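Local coordinates for protein TarM (Staphylococcus aureus subsp. aureus 21178, PDB 4X7R) that belongs to the GT-B clan of glycosyltransferases and is modelled with uridine-5'-diphosphate and a glycan bound, at residues Gly45-Asp48 with Glu49-Lys52; Val69-Tyr72 with Phe73-Ser77. The protein carries 1 engineered substitution. All coordinates share one frame; numbering follows the deposited sequence.

Contact 1 of 2, residues Gly45-Asp48 with Glu49-Lys52; sequences GNYD and EIIK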
loop_
_atom_site.group_PDB
_atom_site.type_symbol
_atom_site.label_atom_id
_atom_site.label_comp_id
_atom_site.label_asym_id
_atom_site.label_seq_id
_atom_site.Cartn_x
_atom_site.Cartn_y
_atom_site.Cartn_z
ATOM N N GLY A 45 11.592 0.505 -11.835
ATOM C CA GLY A 45 12.788 0.040 -12.511
ATOM C C GLY A 45 13.373 -1.189 -11.822
ATOM O O GLY A 45 14.054 -1.981 -12.472
ATOM N N ASN A 46 13.091 -1.393 -10.501
ATOM C CA ASN A 46 13.620 -2.496 -9.675
ATOM C C ASN A 46 12.527 -3.379 -8.994
ATOM O O ASN A 46 12.657 -3.708 -7.809
ATOM C CB ASN A 46 14.553 -1.901 -8.602
ATOM C CG ASN A 46 13.853 -1.090 -7.510
ATOM O OD1 ASN A 46 12.727 -0.597 -7.664
ATOM N ND2 ASN A 46 14.486 -0.984 -6.355
ATOM N N TYR A 47 11.487 -3.790 -9.733
ATOM C CA TYR A 47 10.424 -4.617 -9.155
ATOM C C TYR A 47 10.879 -5.977 -8.617
ATOM O O TYR A 47 10.403 -6.422 -7.561
ATOM C CB TYR A 47 9.231 -4.785 -10.098
ATOM C CG TYR A 47 7.964 -4.180 -9.545
ATOM C CD1 TYR A 47 7.557 -4.439 -8.236
ATOM C CD2 TYR A 47 7.155 -3.371 -10.336
ATOM C CE1 TYR A 47 6.402 -3.862 -7.713
ATOM C CE2 TYR A 47 5.981 -2.815 -9.832
ATOM C CZ TYR A 47 5.605 -3.074 -8.523
ATOM O OH TYR A 47 4.480 -2.492 -8.004
ATOM N N ASP A 48 11.829 -6.615 -9.325
ATOM C CA ASP A 48 12.427 -7.901 -8.964
ATOM C C ASP A 48 13.013 -7.845 -7.544
ATOM O O ASP A 48 12.782 -8.760 -6.757
ATOM C CB ASP A 48 13.480 -8.296 -10.036
ATOM C CG ASP A 48 14.250 -9.588 -9.807
ATOM O OD1 ASP A 48 13.639 -10.571 -9.301
ATOM O OD2 ASP A 48 15.452 -9.638 -10.181
ATOM N N GLU A 49 13.684 -6.739 -7.190
ATOM C CA GLU A 49 14.252 -6.542 -5.850
ATOM C C GLU A 49 13.191 -6.323 -4.762
ATOM O O GLU A 49 13.426 -6.701 -3.606
ATOM C CB GLU A 49 15.290 -5.403 -5.838
ATOM C CG GLU A 49 16.589 -5.696 -6.590
ATOM C CD GLU A 49 17.137 -7.118 -6.571
ATOM O OE1 GLU A 49 16.978 -7.815 -7.600
ATOM O OE2 GLU A 49 17.744 -7.530 -5.554
ATOM N N ILE A 50 12.044 -5.686 -5.113
ATOM C CA ILE A 50 10.943 -5.423 -4.166
ATOM C C ILE A 50 10.317 -6.776 -3.774
ATOM O O ILE A 50 10.167 -7.065 -2.582
ATOM C CB ILE A 50 9.880 -4.438 -4.749
ATOM C CG1 ILE A 50 10.468 -3.055 -5.208
ATOM C CG2 ILE A 50 8.655 -4.293 -3.831
ATOM C CD1 ILE A 50 11.096 -2.149 -4.128
ATOM N N ILE A 51 9.984 -7.602 -4.783
ATOM C CA ILE A 51 9.386 -8.920 -4.601
ATOM C C ILE A 51 10.241 -9.853 -3.715
ATOM O O ILE A 51 9.720 -10.398 -2.720
ATOM C CB ILE A 51 8.942 -9.540 -5.955
ATOM C CG1 ILE A 51 7.901 -8.640 -6.700
ATOM C CG2 ILE A 51 8.430 -10.977 -5.783
ATOM C CD1 ILE A 51 6.635 -8.110 -5.806
ATOM N N LYS A 52 11.560 -9.966 -4.025
ATOM C CA LYS A 52 12.507 -10.771 -3.260
ATOM C C LYS A 52 12.517 -10.333 -1.803
ATOM O O LYS A 52 12.466 -11.190 -0.923
ATOM C CB LYS A 52 13.940 -10.661 -3.829
ATOM C CG LYS A 52 14.169 -11.317 -5.179
ATOM C CD LYS A 52 15.645 -11.219 -5.562
ATOM C CE LYS A 52 15.921 -11.411 -7.035
ATOM N NZ LYS A 52 15.686 -12.811 -7.483
#

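Contact 2 of 2, residues Val69-Tyr72 with Phe73-Ser77; sequences VFEY and FKQIS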
loop_
_atom_site.group_PDB
_atom_site.type_symbol
_atom_site.label_atom_id
_atom_site.label_comp_id
_atom_site.label_asym_id
_atom_site.label_seq_id
_atom_site.Cartn_x
_atom_site.Cartn_y
_atom_site.Cartn_z
ATOM N N VAL A 69 1.836 -4.810 -15.487
ATOM C CA VAL A 69 1.596 -4.367 -16.877
ATOM C C VAL A 69 2.901 -4.034 -17.637
ATOM O O VAL A 69 3.052 -4.483 -18.756
ATOM C CB VAL A 69 0.521 -3.226 -16.972
ATOM C CG1 VAL A 69 0.950 -1.968 -16.211
ATOM C CG2 VAL A 69 0.185 -2.895 -18.431
ATOM N N PHE A 70 3.819 -3.239 -17.039
ATOM C CA PHE A 70 5.095 -2.888 -17.681
ATOM C C PHE A 70 6.003 -4.087 -17.774
ATOM O O PHE A 70 6.590 -4.300 -18.832
ATOM C CB PHE A 70 5.775 -1.678 -17.020
ATOM C CG PHE A 70 4.882 -0.466 -17.112
ATOM C CD1 PHE A 70 4.613 0.130 -18.345
ATOM C CD2 PHE A 70 4.189 -0.009 -15.993
ATOM C CE1 PHE A 70 3.715 1.199 -18.443
ATOM C CE2 PHE A 70 3.305 1.074 -16.087
ATOM C CZ PHE A 70 3.081 1.679 -17.303
ATOM N N GLU A 71 6.039 -4.931 -16.717
ATOM C CA GLU A 71 6.855 -6.163 -16.691
ATOM C C GLU A 71 6.462 -7.147 -17.777
ATOM O O GLU A 71 7.334 -7.775 -18.352
ATOM C CB GLU A 71 6.793 -6.854 -15.310
ATOM C CG GLU A 71 7.494 -6.059 -14.222
ATOM C CD GLU A 71 9.006 -5.969 -14.315
ATOM O OE1 GLU A 71 9.643 -6.971 -14.715
ATOM O OE2 GLU A 71 9.556 -4.900 -13.964
ATOM N N TYR A 72 5.161 -7.278 -18.052
ATOM C CA TYR A 72 4.625 -8.162 -19.085
ATOM C C TYR A 72 5.175 -7.767 -20.475
ATOM O O TYR A 72 5.651 -8.632 -21.207
ATOM C CB TYR A 72 3.091 -8.087 -19.061
ATOM C CG TYR A 72 2.398 -8.741 -20.238
ATOM C CD1 TYR A 72 2.269 -10.128 -20.315
ATOM C CD2 TYR A 72 1.829 -7.976 -21.250
ATOM C CE1 TYR A 72 1.647 -10.737 -21.408
ATOM C CE2 TYR A 72 1.179 -8.570 -22.330
ATOM C CZ TYR A 72 1.085 -9.952 -22.404
ATOM O OH TYR A 72 0.440 -10.542 -23.464
ATOM N N PHE A 73 5.103 -6.461 -20.842
ATOM C CA PHE A 73 5.599 -6.034 -22.150
ATOM C C PHE A 73 7.120 -5.984 -22.185
ATOM O O PHE A 73 7.705 -6.195 -23.241
ATOM C CB PHE A 73 4.996 -4.677 -22.549
ATOM C CG PHE A 73 3.500 -4.724 -22.741
ATOM C CD1 PHE A 73 2.944 -5.402 -23.823
ATOM C CD2 PHE A 73 2.649 -4.124 -21.825
ATOM C CE1 PHE A 73 1.562 -5.425 -24.014
ATOM C CE2 PHE A 73 1.267 -4.165 -22.006
ATOM C CZ PHE A 73 0.734 -4.813 -23.100
ATOM N N LYS A 74 7.764 -5.708 -21.023
ATOM C CA LYS A 74 9.221 -5.674 -20.900
ATOM C C LYS A 74 9.785 -7.075 -21.161
ATOM O O LYS A 74 10.769 -7.203 -21.875
ATOM C CB LYS A 74 9.620 -5.165 -19.506
ATOM C CG LYS A 74 11.121 -5.049 -19.246
ATOM C CD LYS A 74 11.314 -4.375 -17.904
ATOM C CE LYS A 74 12.756 -4.248 -17.514
ATOM N NZ LYS A 74 12.938 -3.168 -16.512
ATOM N N GLN A 75 9.140 -8.117 -20.594
ATOM C CA GLN A 75 9.517 -9.521 -20.747
ATOM C C GLN A 75 9.383 -9.975 -22.184
ATOM O O GLN A 75 10.280 -10.652 -22.667
ATOM C CB GLN A 75 8.722 -10.404 -19.800
ATOM C CG GLN A 75 9.267 -10.404 -18.368
ATOM C CD GLN A 75 8.281 -10.885 -17.303
ATOM O OE1 GLN A 75 7.161 -11.355 -17.577
ATOM N NE2 GLN A 75 8.683 -10.750 -16.046
ATOM N N ILE A 76 8.324 -9.552 -22.903
ATOM C CA ILE A 76 8.139 -9.855 -24.338
ATOM C C ILE A 76 9.284 -9.197 -25.124
ATOM O O ILE A 76 9.916 -9.846 -25.940
ATOM C CB ILE A 76 6.735 -9.416 -24.850
ATOM C CG1 ILE A 76 5.626 -10.284 -24.207
ATOM C CG2 ILE A 76 6.642 -9.496 -26.378
ATOM C CD1 ILE A 76 4.251 -9.576 -24.110
ATOM N N SER A 77 9.597 -7.933 -24.800
ATOM C CA SER A 77 10.665 -7.154 -25.423
ATOM C C SER A 77 12.040 -7.788 -25.236
ATOM O O SER A 77 12.806 -7.835 -26.187
ATOM C CB SER A 77 10.662 -5.734 -24.871
ATOM O OG SER A 77 11.557 -4.912 -25.599
HETATM O O HOH W 1 5.341 -11.463 -20.548
#

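Contact 1 of 2, residues Gly45-Asp48 with Glu49-Lys52
At the start of helix 47-56, with Asn46 at the N-cap position, the side chain of Asp48 meets that of Lys52 one turn on. Asp48 CG stands anti to the backbone N (chi1 178°). This carries the carboxylate along the helix to Lys52, whose chain bends at its last torsion. Asp48 OD1 lies 3.3 Å from Lys52 CE and makes a salt bridge to Lys52 NZ at 3.5 Å. The other oxygen, Asp48 OD2, meets a like charge, with Glu49 OE1 3.5 Å away. The two carboxylate planes are almost perpendicular. The two negative charges probably repel, and Lys52 would offset this in part.

The backbone starts loosely. Asn46 O receives weak hydrogen bonds from both Glu49 N and Ile50 N, and the Asn46 side chain makes no capping bond. The next bond is firm: Ile51 N reaches Tyr47 O at 3.0 Å and is nearly straight (172°). Lys52 N to Asp48 O follows at 3.2 Å.

Tyr47 CD1 also meets Ile50 CB at 4.2 Å. Tyr47 OH is gripped by hydrogen bonds with Asp42 OD1 and Leu11 N, which anchor the far end of the ring. Helix 47-56 links parallel strands 36-40 and 66-68 in a beta-alpha-beta unit. Tyr47 and Ile51 both touch Met66 of strand 66-68.

Contact 2 of 2, residues Val69-Tyr72 with Phe73-Ser77
Tyr72 turns the edge of its ring toward the face of Phe73, a T-shaped pair of sequence neighbours in helix 69-78. The ring centroids are 4.9 Å apart and the planes stand at 74°. Tyr72 CD2 sits over the centre of the Phe73 ring, and Tyr72 CE2 comes 3.6 Å from Phe73 CE1. The two first torsions differ. Tyr72 CG is anti to the backbone N (chi1 169°), while Phe73 CG lies beside its own N, and this brings the rings together.

One face of Tyr72 is covered from the next turn by Ile76. Ile76 CD1 makes a CH-pi contact with the Tyr72 ring, 3.8 Å from its centroid and 18° off the normal. Tyr72 is thus held by an aliphatic tip over a face and by an aromatic ring at its edge. Val69 CG2 packs on Phe73 CE2 at 3.9 Å. Leu206 and Tyr209 of helix 203-214 also touch Phe73.

Glu71 and Lys74 carry opposite charges but stay beyond salt-bridge distance. Backbone bonds tie the turns together, such as Lys74 N to Phe70 O at 2.9 Å. Tyr72 O accepts twice, from Ile76 N at 3.3 Å and from a water at 2.9 Å, which also gives a weak bond to Gln75 OE1.

In the fold
Contact 1 comes first along the chain, on helix 47-56, and contact 2 follows on helix 69-78. Strand 66-68 lies between the two helices and runs directly into the second. It is an outermost strand of the seven-stranded parallel sheet. The centres of the contacts are about 14 Å apart, and the two touch where Tyr47 CB packs 3.9 Å from Glu71 OE2. Asn68 joins them further: it touches Tyr47, and Asn68 OD1 is hydrogen-bonded to Glu71 N. Contact 2 also meets strand 175-182, so helix 69-78 lies against the antiparallel sheet as well as following a strand of the parallel one. Bound glycan sugars lie about 9 Å from the side chain of Tyr47 and about 6 Å from that of Phe70.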